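Local coordinates for DUF115 domain-containing protein (Magnetospirillum magneticum AMB-1, PDB 5MU5) that probably transfers sugars to flagellin as a glycosyltransferase of the Maf family and is involved in bacterial flagella formation, at residues 389-392 against 393-397. Numbering follows the deposited sequence.
Sequences SGPT and VTNTG
S389 meets T396 through its backbone. T396 OG1 donates to S389 O at 2.5 Å, in the plane of the carbonyl, though a length this short is doubtful at this resolution. The T396 hydroxyl stands beside the T396 backbone N (chi1 -47°), which turns it back toward the incoming loop. The S389 hydroxyl bonds instead to Y367.

G390 O lies against the N395 amide, 3.3 Å from CG. This is a contact, not a hydrogen bond. A cis peptide then joins G390 to P391. The proline ring crosses the N395 side chain at an angle, with CD 3.3 Å from OD1.

T392 is the N-cap of helix 393-404. Its amide N donates to N395 OD1 at 2.9 Å, fairly straight (162°) and on a lone pair of the amide oxygen. This is one half of a capping box. The other half is absent: T392 OG1, set between its backbone N and carbonyl carbon (chi1 61°), lies 3.0 Å from N395 OD1 and pairs with T472. T392 O begins the helix through two weak bonds, from N395 N and T396 N.

N395 ND2 binds the T472 carbonyl on helix 467-482. The buried amide thus uses both ends, and its rotation is fixed. With an alanine in place of N395, the T392 amide and the T472 carbonyl would probably lose these partners, weakening the link between the two helices.

A sulfate sits about 3 Å from the V393 side chain, near the helix start. It probably comes from the crystallisation solution, though such ions often mark pockets. Two neutral side chains of the first helical turn, through N395 OD1 and T396 OG1, satisfy the T392 N-H and the S389 carbonyl of the preceding loop, so this grip depends on no charge.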
loop_
_atom_site.group_PDB
_atom_site.type_symbol
_atom_site.label_atom_id
_atom_site.label_comp_id
_atom_site.label_asym_id
_atom_site.label_seq_id
_atom_site.Cartn_x
_atom_site.Cartn_y
_atom_site.Cartn_z
ATOM N N SER A 389 11.660 -2.955 -5.474
ATOM C CA SER A 389 12.231 -2.323 -6.660
ATOM C C SER A 389 11.973 -0.831 -6.624
ATOM O O SER A 389 12.601 -0.092 -7.391
ATOM C CB SER A 389 11.718 -2.930 -7.979
ATOM O OG SER A 389 10.351 -2.685 -8.188
ATOM N N GLY A 390 11.057 -0.405 -5.742
ATOM C CA GLY A 390 10.752 1.019 -5.509
ATOM C C GLY A 390 11.094 1.405 -4.080
ATOM O O GLY A 390 11.502 0.537 -3.291
ATOM N N PRO A 391 10.839 2.666 -3.698
ATOM C CA PRO A 391 10.155 3.697 -4.469
ATOM C C PRO A 391 10.980 4.418 -5.535
ATOM O O PRO A 391 10.400 5.039 -6.418
ATOM C CB PRO A 391 9.709 4.701 -3.391
ATOM C CG PRO A 391 10.692 4.532 -2.280
ATOM C CD PRO A 391 11.002 3.072 -2.281
ATOM N N THR A 392 12.300 4.365 -5.460
ATOM C CA THR A 392 13.143 5.026 -6.465
ATOM C C THR A 392 14.109 4.036 -7.181
ATOM O O THR A 392 14.259 2.848 -6.796
ATOM C CB THR A 392 13.922 6.168 -5.825
ATOM O OG1 THR A 392 14.768 5.634 -4.802
ATOM C CG2 THR A 392 12.948 7.155 -5.190
ATOM N N VAL A 393 14.772 4.557 -8.211
ATOM C CA VAL A 393 15.566 3.748 -9.132
ATOM C C VAL A 393 16.814 3.153 -8.472
ATOM O O VAL A 393 17.334 2.125 -8.910
ATOM C CB VAL A 393 15.889 4.542 -10.425
ATOM C CG1 VAL A 393 16.775 5.755 -10.133
ATOM C CG2 VAL A 393 16.509 3.632 -11.488
ATOM N N THR A 394 17.254 3.776 -7.391
ATOM C CA THR A 394 18.347 3.244 -6.581
ATOM C C THR A 394 17.958 1.934 -5.902
ATOM O O THR A 394 18.812 1.056 -5.708
ATOM C CB THR A 394 18.787 4.281 -5.531
ATOM O OG1 THR A 394 19.488 5.335 -6.213
ATOM C CG2 THR A 394 19.717 3.686 -4.570
ATOM N N ASN A 395 16.678 1.822 -5.531
ATOM C CA ASN A 395 16.125 0.585 -4.980
ATOM C C ASN A 395 16.119 -0.472 -6.061
ATOM O O ASN A 395 16.425 -1.627 -5.796
ATOM C CB ASN A 395 14.678 0.781 -4.500
ATOM C CG ASN A 395 14.570 1.824 -3.412
ATOM O OD1 ASN A 395 14.042 2.950 -3.614
ATOM N ND2 ASN A 395 15.124 1.489 -2.260
ATOM N N THR A 396 15.747 -0.065 -7.277
ATOM C CA THR A 396 15.655 -0.980 -8.419
ATOM C C THR A 396 17.001 -1.595 -8.717
ATOM O O THR A 396 17.102 -2.794 -8.912
ATOM C CB THR A 396 15.168 -0.254 -9.691
ATOM O OG1 THR A 396 14.028 0.565 -9.383
ATOM C CG2 THR A 396 14.824 -1.261 -10.773
ATOM N N GLY A 397 18.042 -0.769 -8.739
ATOM C CA GLY A 397 19.393 -1.268 -9.004
ATOM C C GLY A 397 19.907 -2.184 -7.904
ATOM O O GLY A 397 20.523 -3.197 -8.169
#